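Local coordinates for protein ethylbenzene dehydrogenase beta-subunit (Aromatoleum aromaticum, PDB 2IVF) that serves as an iron-sulfur subunit of a heterotrimeric dehydrogenase, carrying several clusters that probably relay electrons between its partner subunits, at residues R233-H246 and L331-F344. Numbering follows the deposited sequence.
Sequences RVRAFGYLDDTTSH and LLISKKWSDRFGGF. With SF4 (iron/sulfur cluster), chain T.
A bend at chi3 (66°) in Arg340 and another at chi3 (84°) in Arg233 turn both guanidinium groups back onto the opposing backbone. Arg340 NE reaches Arg235 O at 2.9 Å in an almost straight bond, meeting the carbonyl from above its plane, while Arg233 O sits 3.0 Å above the guanidinium plane, over its centre. Arg340 NH1 donates to Leu332 O, tilted from the guanidinium plane, so the group is tied to both the strand and the end of helix 327-333. Arg233 grips the chain just past that helix end: NH1 and NH2 both bond to Ser334 O, NH2 at 2.7 Å, with the oxygen lying in the guanidinium plane. Its charge is also met by Asp121 and Glu270 of the alpha-subunit, which places this end of the contact at the subunit interface.

Strand 235-239 is an edge strand, within this chain, of a four-stranded mixed sheet in this ferredoxin-like, multi-cluster subunit. One neighbour is strand 19-24; toward 331-344 a single direct backbone bond, Phe237 N to Arg340 O, is made. Here the two segments come so close that Gly342 CA lies 3.2 Å from Phe237 O. At the start of the strand the side chain of Arg235 reaches to the iron-sulfur cluster, its NE 3.3 Å from S4, and Asn227 and Asn54 hold its terminal nitrogens.

Further along, Phe344 receives Phe237 CE2 over one face and Tyr239 CE2 at its edge, the Phe237 and Phe344 planes turned 58° apart. The imidazole of His246 is sandwiched: Asp339 O lies over the centre of one face, and Leu331 CD2 makes a CH-pi contact on the opposite face. Two waters bridge the segments, one joining Tyr239 N, Asp242 OD2 and Gly342 O, the other linking His246 N to Asp339 O.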
ATOM      1  N   ARG B 233      10.918  -5.596  -9.141  1.00 22.69           N
ATOM      2  CA  ARG B 233      12.086  -6.069  -9.892  1.00 23.36           C
ATOM      3  C   ARG B 233      11.926  -5.709 -11.382  1.00 23.84           C
ATOM      4  O   ARG B 233      12.282  -6.470 -12.275  1.00 23.98           O
ATOM      5  CB  ARG B 233      12.313  -7.578  -9.658  1.00 23.11           C
ATOM      6  CG  ARG B 233      12.199  -7.981  -8.151  1.00 23.03           C
ATOM      7  CD  ARG B 233      12.196  -9.463  -7.903  1.00 23.37           C
ATOM      8  NE  ARG B 233      13.508 -10.121  -7.822  1.00 23.57           N
ATOM      9  CZ  ARG B 233      14.156 -10.707  -8.850  1.00 25.14           C
ATOM     10  NH1 ARG B 233      13.632 -10.785 -10.074  1.00 19.90           N
ATOM     11  NH2 ARG B 233      15.301 -11.297  -8.624  1.00 21.37           N
ATOM     12  N   VAL B 234      11.455  -4.485 -11.573  1.00 23.27           N
ATOM     13  CA  VAL B 234      11.079  -3.894 -12.853  1.00 24.09           C
ATOM     14  C   VAL B 234      12.244  -3.210 -13.532  1.00 23.15           C
ATOM     15  O   VAL B 234      12.233  -2.984 -14.739  1.00 22.10           O
ATOM     16  CB  VAL B 234      10.003  -2.847 -12.479  1.00 27.04           C
ATOM     17  CG1 VAL B 234       9.818  -1.758 -13.457  1.00 24.97           C
ATOM     18  CG2 VAL B 234       8.765  -3.582 -12.015  1.00 25.52           C
ATOM     19  N   ARG B 235      13.228  -2.834 -12.727  1.00 23.25           N
ATOM     20  CA  ARG B 235      14.212  -1.853 -13.100  1.00 24.22           C
ATOM     21  C   ARG B 235      15.561  -2.509 -13.377  1.00 23.66           C
ATOM     22  O   ARG B 235      16.013  -3.333 -12.613  1.00 25.64           O
ATOM     23  CB  ARG B 235      14.418  -0.900 -11.945  1.00 24.92           C
ATOM     24  CG  ARG B 235      13.217  -0.142 -11.440  1.00 26.52           C
ATOM     25  CD  ARG B 235      12.780   0.833 -12.412  1.00 29.91           C
ATOM     26  NE  ARG B 235      11.800   1.726 -11.831  1.00 29.95           N
ATOM     27  CZ  ARG B 235      12.016   3.006 -11.500  1.00 26.64           C
ATOM     28  NH1 ARG B 235      13.189   3.582 -11.649  1.00 27.12           N
ATOM     29  NH2 ARG B 235      11.016   3.718 -11.014  1.00 26.61           N
ATOM     30  N   ALA B 236      16.200  -2.150 -14.468  1.00 23.35           N
ATOM     31  CA  ALA B 236      17.586  -2.476 -14.667  1.00 22.55           C
ATOM     32  C   ALA B 236      18.368  -1.206 -14.933  1.00 22.83           C
ATOM     33  O   ALA B 236      17.828  -0.193 -15.393  1.00 22.32           O
ATOM     34  CB  ALA B 236      17.753  -3.496 -15.850  1.00 21.65           C
ATOM     35  N   PHE B 237      19.662  -1.276 -14.658  1.00 22.37           N
ATOM     36  CA  PHE B 237      20.465  -0.091 -14.603  1.00 22.69           C
ATOM     37  C   PHE B 237      21.862  -0.445 -15.069  1.00 21.95           C
ATOM     38  O   PHE B 237      22.372  -1.529 -14.781  1.00 20.25           O
ATOM     39  CB  PHE B 237      20.573   0.413 -13.157  1.00 22.55           C
ATOM     40  CG  PHE B 237      21.373   1.686 -13.017  1.00 23.43           C
ATOM     41  CD1 PHE B 237      20.973   2.831 -13.656  1.00 23.38           C
ATOM     42  CD2 PHE B 237      22.528   1.739 -12.225  1.00 24.55           C
ATOM     43  CE1 PHE B 237      21.714   4.022 -13.515  1.00 24.13           C
ATOM     44  CE2 PHE B 237      23.248   2.917 -12.069  1.00 23.64           C
ATOM     45  CZ  PHE B 237      22.859   4.043 -12.712  1.00 25.72           C
ATOM     46  N   GLY B 238      22.493   0.488 -15.760  1.00 22.47           N
ATOM     47  CA  GLY B 238      23.881   0.306 -16.104  1.00 22.81           C
ATOM     48  C   GLY B 238      24.309   1.201 -17.229  1.00 23.21           C
ATOM     49  O   GLY B 238      23.551   2.054 -17.637  1.00 22.60           O
ATOM     50  N   TYR B 239      25.508   0.951 -17.745  1.00 24.52           N
ATOM     51  CA  TYR B 239      26.042   1.688 -18.894  1.00 25.79           C
ATOM     52  C   TYR B 239      25.550   1.057 -20.186  1.00 25.75           C
ATOM     53  O   TYR B 239      25.674  -0.150 -20.398  1.00 24.90           O
ATOM     54  CB  TYR B 239      27.540   1.677 -18.897  1.00 26.21           C
ATOM     55  CG  TYR B 239      28.144   2.461 -17.763  1.00 28.73           C
ATOM     56  CD1 TYR B 239      28.184   3.869 -17.787  1.00 29.50           C
ATOM     57  CD2 TYR B 239      28.673   1.818 -16.674  1.00 28.66           C
ATOM     58  CE1 TYR B 239      28.765   4.582 -16.746  1.00 29.16           C
ATOM     59  CE2 TYR B 239      29.271   2.524 -15.646  1.00 29.12           C
ATOM     60  CZ  TYR B 239      29.321   3.884 -15.687  1.00 27.88           C
ATOM     61  OH  TYR B 239      29.899   4.533 -14.625  1.00 31.96           O
ATOM     62  N   LEU B 240      25.047   1.896 -21.076  1.00 26.80           N
ATOM     63  CA  LEU B 240      24.485   1.413 -22.322  1.00 27.58           C
ATOM     64  C   LEU B 240      25.527   0.645 -23.190  1.00 28.64           C
ATOM     65  O   LEU B 240      25.153  -0.266 -23.952  1.00 30.48           O
ATOM     66  CB  LEU B 240      23.875   2.588 -23.095  1.00 27.73           C
ATOM     67  CG  LEU B 240      23.133   2.295 -24.388  1.00 26.96           C
ATOM     68  CD1 LEU B 240      21.899   1.508 -24.146  1.00 26.00           C
ATOM     69  CD2 LEU B 240      22.786   3.576 -25.069  1.00 27.95           C
ATOM     70  N   ASP B 241      26.806   0.998 -23.056  1.00 28.59           N
ATOM     71  CA  ASP B 241      27.897   0.373 -23.813  1.00 28.56           C
ATOM     72  C   ASP B 241      28.398  -0.924 -23.211  1.00 28.34           C
ATOM     73  O   ASP B 241      29.188  -1.628 -23.834  1.00 29.00           O
ATOM     74  CB  ASP B 241      29.100   1.324 -23.912  1.00 29.83           C
ATOM     75  CG  ASP B 241      29.666   1.670 -22.559  1.00 31.55           C
ATOM     76  OD1 ASP B 241      30.427   0.869 -21.983  1.00 38.26           O
ATOM     77  OD2 ASP B 241      29.340   2.746 -22.043  1.00 37.94           O
ATOM     78  N   ASP B 242      27.964  -1.230 -21.992  1.00 27.29           N
ATOM     79  CA  ASP B 242      28.414  -2.433 -21.281  1.00 26.49           C
ATOM     80  C   ASP B 242      27.628  -3.609 -21.852  1.00 25.81           C
ATOM     81  O   ASP B 242      26.465  -3.797 -21.541  1.00 24.05           O
ATOM     82  CB  ASP B 242      28.188  -2.274 -19.767  1.00 25.76           C
ATOM     83  CG  ASP B 242      28.364  -3.560 -18.989  1.00 26.18           C
ATOM     84  OD1 ASP B 242      28.859  -4.551 -19.552  1.00 24.52           O
ATOM     85  OD2 ASP B 242      27.956  -3.583 -17.800  1.00 23.81           O
ATOM     86  N   THR B 243      28.295  -4.417 -22.666  1.00 25.79           N
ATOM     87  CA  THR B 243      27.598  -5.431 -23.445  1.00 26.27           C
ATOM     88  C   THR B 243      27.147  -6.598 -22.551  1.00 25.85           C
ATOM     89  O   THR B 243      26.335  -7.399 -22.951  1.00 25.33           O
ATOM     90  CB  THR B 243      28.468  -5.949 -24.598  1.00 27.02           C
ATOM     91  OG1 THR B 243      29.648  -6.518 -24.048  1.00 27.48           O
ATOM     92  CG2 THR B 243      28.865  -4.800 -25.535  1.00 26.23           C
ATOM     93  N   THR B 244      27.688  -6.689 -21.344  1.00 25.12           N
ATOM     94  CA  THR B 244      27.252  -7.706 -20.418  1.00 25.63           C
ATOM     95  C   THR B 244      26.055  -7.314 -19.589  1.00 24.81           C
ATOM     96  O   THR B 244      25.538  -8.122 -18.846  1.00 25.04           O
ATOM     97  CB  THR B 244      28.428  -8.126 -19.512  1.00 26.80           C
ATOM     98  OG1 THR B 244      28.771  -7.069 -18.602  1.00 26.97           O
ATOM     99  CG2 THR B 244      29.632  -8.424 -20.405  1.00 25.78           C
ATOM    100  N   SER B 245      25.565  -6.084 -19.715  1.00 25.04           N
ATOM    101  CA  SER B 245      24.538  -5.595 -18.806  1.00 23.72           C
ATOM    102  C   SER B 245      23.160  -5.943 -19.322  1.00 23.28           C
ATOM    103  O   SER B 245      22.964  -6.022 -20.545  1.00 21.85           O
ATOM    104  CB  SER B 245      24.643  -4.070 -18.652  1.00 24.73           C
ATOM    105  OG  SER B 245      24.425  -3.346 -19.867  1.00 23.48           O
ATOM    106  N   HIS B 246      22.206  -6.105 -18.413  1.00 22.76           N
ATOM    107  CA  HIS B 246      20.803  -6.126 -18.784  1.00 22.54           C
ATOM    108  C   HIS B 246      20.386  -4.967 -19.653  1.00 22.44           C
ATOM    109  O   HIS B 246      19.676  -5.153 -20.644  1.00 21.94           O
ATOM    110  CB  HIS B 246      19.885  -6.175 -17.555  1.00 23.85           C
ATOM    111  CG  HIS B 246      19.899  -7.500 -16.884  1.00 22.55           C
ATOM    112  ND1 HIS B 246      20.994  -8.326 -16.958  1.00 21.24           N
ATOM    113  CD2 HIS B 246      18.979  -8.147 -16.127  1.00 26.19           C
ATOM    114  CE1 HIS B 246      20.734  -9.451 -16.314  1.00 23.02           C
ATOM    115  NE2 HIS B 246      19.523  -9.370 -15.802  1.00 24.02           N
ATOM    116  N   LEU B 331      16.444 -12.560 -18.817  1.00 22.91           N
ATOM    117  CA  LEU B 331      16.797 -11.167 -18.526  1.00 22.68           C
ATOM    118  C   LEU B 331      15.651 -10.449 -17.850  1.00 22.74           C
ATOM    119  O   LEU B 331      15.856  -9.693 -16.906  1.00 23.37           O
ATOM    120  CB  LEU B 331      17.191 -10.424 -19.800  1.00 22.91           C
ATOM    121  CG  LEU B 331      18.487 -10.855 -20.449  1.00 24.02           C
ATOM    122  CD1 LEU B 331      18.633 -10.176 -21.809  1.00 25.06           C
ATOM    123  CD2 LEU B 331      19.653 -10.526 -19.510  1.00 26.03           C
ATOM    124  N   LEU B 332      14.425 -10.683 -18.326  1.00 21.00           N
ATOM    125  CA  LEU B 332      13.337  -9.917 -17.851  1.00 21.52           C
ATOM    126  C   LEU B 332      12.874 -10.457 -16.494  1.00 21.91           C
ATOM    127  O   LEU B 332      12.361  -9.721 -15.695  1.00 22.32           O
ATOM    128  CB  LEU B 332      12.173  -9.912 -18.847  1.00 21.18           C
ATOM    129  CG  LEU B 332      12.375  -9.167 -20.153  1.00 22.07           C
ATOM    130  CD1 LEU B 332      11.124  -9.383 -21.071  1.00 24.01           C
ATOM    131  CD2 LEU B 332      12.709  -7.658 -19.991  1.00 23.13           C
ATOM    132  N   ILE B 333      13.063 -11.744 -16.256  1.00 21.98           N
ATOM    133  CA  ILE B 333      12.751 -12.342 -14.982  1.00 22.94           C
ATOM    134  C   ILE B 333      13.841 -11.967 -13.979  1.00 23.97           C
ATOM    135  O   ILE B 333      13.513 -11.574 -12.868  1.00 23.98           O
ATOM    136  CB  ILE B 333      12.667 -13.881 -15.111  1.00 22.53           C
ATOM    137  CG1 ILE B 333      11.376 -14.248 -15.826  1.00 23.35           C
ATOM    138  CG2 ILE B 333      12.838 -14.597 -13.752  1.00 21.69           C
ATOM    139  CD1 ILE B 333      11.315 -15.620 -16.352  1.00 21.58           C
ATOM    140  N   SER B 334      15.092 -12.183 -14.364  1.00 23.57           N
ATOM    141  CA  SER B 334      16.290 -11.971 -13.509  1.00 25.21           C
ATOM    142  C   SER B 334      16.242 -12.683 -12.196  1.00 24.92           C
ATOM    143  O   SER B 334      15.952 -12.091 -11.165  1.00 25.65           O
ATOM    144  CB  SER B 334      16.557 -10.497 -13.234  1.00 25.01           C
ATOM    145  OG  SER B 334      16.722  -9.858 -14.461  1.00 32.08           O
ATOM    146  N   LYS B 335      16.539 -13.953 -12.225  1.00 24.51           N
ATOM    147  CA  LYS B 335      16.383 -14.768 -11.039  1.00 24.90           C
ATOM    148  C   LYS B 335      17.261 -14.300  -9.874  1.00 24.04           C
ATOM    149  O   LYS B 335      16.842 -14.395  -8.701  1.00 22.15           O
ATOM    150  CB  LYS B 335      16.538 -16.239 -11.390  1.00 25.27           C
ATOM    151  CG  LYS B 335      17.814 -16.645 -11.810  1.00 27.10           C
ATOM    152  CD  LYS B 335      17.803 -18.129 -12.216  1.00 27.63           C
ATOM    153  CE  LYS B 335      19.249 -18.564 -12.332  1.00 27.57           C
ATOM    154  NZ  LYS B 335      19.560 -20.000 -12.634  1.00 25.67           N
ATOM    155  N   LYS B 336      18.414 -13.727 -10.216  1.00 23.95           N
ATOM    156  CA  LYS B 336      19.319 -13.077  -9.269  1.00 24.34           C
ATOM    157  C   LYS B 336      19.176 -11.574  -9.417  1.00 23.36           C
ATOM    158  O   LYS B 336      19.563 -11.002 -10.419  1.00 23.11           O
ATOM    159  CB  LYS B 336      20.755 -13.469  -9.562  1.00 23.96           C
ATOM    160  CG  LYS B 336      21.791 -12.839  -8.581  1.00 27.24           C
ATOM    161  CD  LYS B 336      23.196 -13.312  -8.915  1.00 27.97           C
ATOM    162  CE  LYS B 336      24.246 -12.804  -7.949  1.00 32.18           C
ATOM    163  NZ  LYS B 336      25.635 -13.088  -8.518  1.00 34.91           N
ATOM    164  N   TRP B 337      18.617 -10.950  -8.417  1.00 22.83           N
ATOM    165  CA  TRP B 337      18.215  -9.574  -8.454  1.00 23.86           C
ATOM    166  C   TRP B 337      19.388  -8.682  -8.772  1.00 22.84           C
ATOM    167  O   TRP B 337      19.262  -7.780  -9.598  1.00 23.30           O
ATOM    168  CB  TRP B 337      17.588  -9.217  -7.089  1.00 23.58           C
ATOM    169  CG  TRP B 337      17.333  -7.790  -6.831  1.00 23.97           C
ATOM    170  CD1 TRP B 337      16.349  -7.026  -7.316  1.00 23.30           C
ATOM    171  CD2 TRP B 337      18.048  -7.000  -5.914  1.00 22.05           C
ATOM    172  NE1 TRP B 337      16.427  -5.758  -6.797  1.00 24.70           N
ATOM    173  CE2 TRP B 337      17.493  -5.713  -5.949  1.00 24.68           C
ATOM    174  CE3 TRP B 337      19.193  -7.215  -5.159  1.00 24.12           C
ATOM    175  CZ2 TRP B 337      18.015  -4.672  -5.204  1.00 22.31           C
ATOM    176  CZ3 TRP B 337      19.681  -6.199  -4.414  1.00 24.13           C
ATOM    177  CH2 TRP B 337      19.089  -4.955  -4.421  1.00 22.91           C
ATOM    178  N   SER B 338      20.529  -8.921  -8.132  1.00 22.70           N
ATOM    179  CA  SER B 338      21.631  -7.962  -8.250  1.00 24.37           C
ATOM    180  C   SER B 338      22.135  -7.894  -9.690  1.00 24.01           C
ATOM    181  O   SER B 338      22.826  -6.936 -10.065  1.00 25.09           O
ATOM    182  CB  SER B 338      22.779  -8.291  -7.310  1.00 23.89           C
ATOM    183  OG  SER B 338      23.282  -9.578  -7.622  1.00 27.77           O
ATOM    184  N   ASP B 339      21.813  -8.901 -10.504  1.00 24.48           N
ATOM    185  CA  ASP B 339      22.268  -8.892 -11.912  1.00 25.14           C
ATOM    186  C   ASP B 339      21.579  -7.790 -12.727  1.00 25.22           C
ATOM    187  O   ASP B 339      21.994  -7.533 -13.841  1.00 25.95           O
ATOM    188  CB  ASP B 339      21.952 -10.235 -12.607  1.00 25.53           C
ATOM    189  CG  ASP B 339      22.944 -11.339 -12.266  1.00 27.73           C
ATOM    190  OD1 ASP B 339      23.981 -11.113 -11.653  1.00 26.72           O
ATOM    191  OD2 ASP B 339      22.627 -12.474 -12.603  1.00 31.37           O
ATOM    192  N   ARG B 340      20.527  -7.181 -12.193  1.00 24.29           N
ATOM    193  CA  ARG B 340      19.801  -6.124 -12.918  1.00 24.41           C
ATOM    194  C   ARG B 340      20.561  -4.808 -12.958  1.00 23.74           C
ATOM    195  O   ARG B 340      20.194  -3.923 -13.708  1.00 23.22           O
ATOM    196  CB  ARG B 340      18.437  -5.893 -12.272  1.00 23.70           C
ATOM    197  CG  ARG B 340      17.570  -7.149 -12.352  1.00 26.62           C
ATOM    198  CD  ARG B 340      16.129  -6.946 -12.106  1.00 25.52           C
ATOM    199  NE  ARG B 340      15.467  -6.147 -13.114  1.00 32.07           N
ATOM    200  CZ  ARG B 340      14.691  -6.593 -14.108  1.00 30.51           C
ATOM    201  NH1 ARG B 340      14.491  -7.882 -14.325  1.00 36.19           N
ATOM    202  NH2 ARG B 340      14.143  -5.724 -14.915  1.00 32.40           N
ATOM    203  N   PHE B 341      21.637  -4.680 -12.176  1.00 24.42           N
ATOM    204  CA  PHE B 341      22.188  -3.343 -11.894  1.00 23.52           C
ATOM    205  C   PHE B 341      23.488  -3.004 -12.520  1.00 23.35           C
ATOM    206  O   PHE B 341      24.101  -2.057 -12.129  1.00 22.20           O
ATOM    207  CB  PHE B 341      22.235  -3.115 -10.403  1.00 24.75           C
ATOM    208  CG  PHE B 341      20.881  -3.276  -9.769  1.00 23.73           C
ATOM    209  CD1 PHE B 341      19.929  -2.296  -9.914  1.00 24.26           C
ATOM    210  CD2 PHE B 341      20.536  -4.443  -9.142  1.00 27.57           C
ATOM    211  CE1 PHE B 341      18.668  -2.440  -9.397  1.00 24.49           C
ATOM    212  CE2 PHE B 341      19.253  -4.597  -8.590  1.00 27.74           C
ATOM    213  CZ  PHE B 341      18.320  -3.608  -8.732  1.00 26.37           C
ATOM    214  N   GLY B 342      23.936  -3.791 -13.474  1.00 22.28           N
ATOM    215  CA  GLY B 342      25.016  -3.349 -14.333  1.00 22.15           C
ATOM    216  C   GLY B 342      26.332  -3.130 -13.615  1.00 21.82           C
ATOM    217  O   GLY B 342      27.107  -2.241 -14.010  1.00 21.58           O
ATOM    218  N   GLY B 343      26.564  -3.916 -12.566  1.00 21.56           N
ATOM    219  CA  GLY B 343      27.739  -3.802 -11.712  1.00 21.78           C
ATOM    220  C   GLY B 343      27.648  -2.819 -10.563  1.00 21.14           C
ATOM    221  O   GLY B 343      28.541  -2.780  -9.712  1.00 20.78           O
ATOM    222  N   PHE B 344      26.587  -2.045 -10.518  1.00 20.97           N
ATOM    223  CA  PHE B 344      26.278  -1.175  -9.351  1.00 22.29           C
ATOM    224  C   PHE B 344      25.697  -1.979  -8.230  1.00 21.45           C
ATOM    225  O   PHE B 344      24.509  -1.920  -7.939  1.00 23.44           O
ATOM    226  CB  PHE B 344      25.370  -0.040  -9.782  1.00 22.13           C
ATOM    227  CG  PHE B 344      26.091   0.929 -10.689  1.00 22.37           C
ATOM    228  CD1 PHE B 344      26.792   2.025 -10.158  1.00 20.64           C
ATOM    229  CD2 PHE B 344      26.110   0.710 -12.049  1.00 22.97           C
ATOM    230  CE1 PHE B 344      27.458   2.895 -10.992  1.00 21.03           C
ATOM    231  CE2 PHE B 344      26.786   1.574 -12.913  1.00 23.70           C
ATOM    232  CZ  PHE B 344      27.455   2.676 -12.394  1.00 22.40           C
TER
HETATM  233 FE1  SF4 T1358       6.679   0.156 -10.402  1.00 24.06          FE
HETATM  234 FE2  SF4 T1358       8.149   1.899  -8.880  1.00 25.50          FE
HETATM  235 FE3  SF4 T1358       8.852  -0.685  -9.135  1.00 24.60          FE
HETATM  236 FE4  SF4 T1358       6.682  -0.126  -7.624  1.00 24.60          FE
HETATM  237  S1  SF4 T1358       8.800   0.510  -7.189  1.00 24.68           S
HETATM  238  S2  SF4 T1358       6.892  -1.786  -9.190  1.00 24.44           S
HETATM  239  S3  SF4 T1358       5.871   1.631  -8.838  1.00 24.86           S
HETATM  240  S4  SF4 T1358       8.782   0.899 -10.823  1.00 25.58           S
HETATM  241  O   HOH W   1      26.957  -1.375 -16.602  1.00 16.70           O
HETATM  242  O   HOH W   2      22.994  -5.959 -15.599  1.00 15.00           O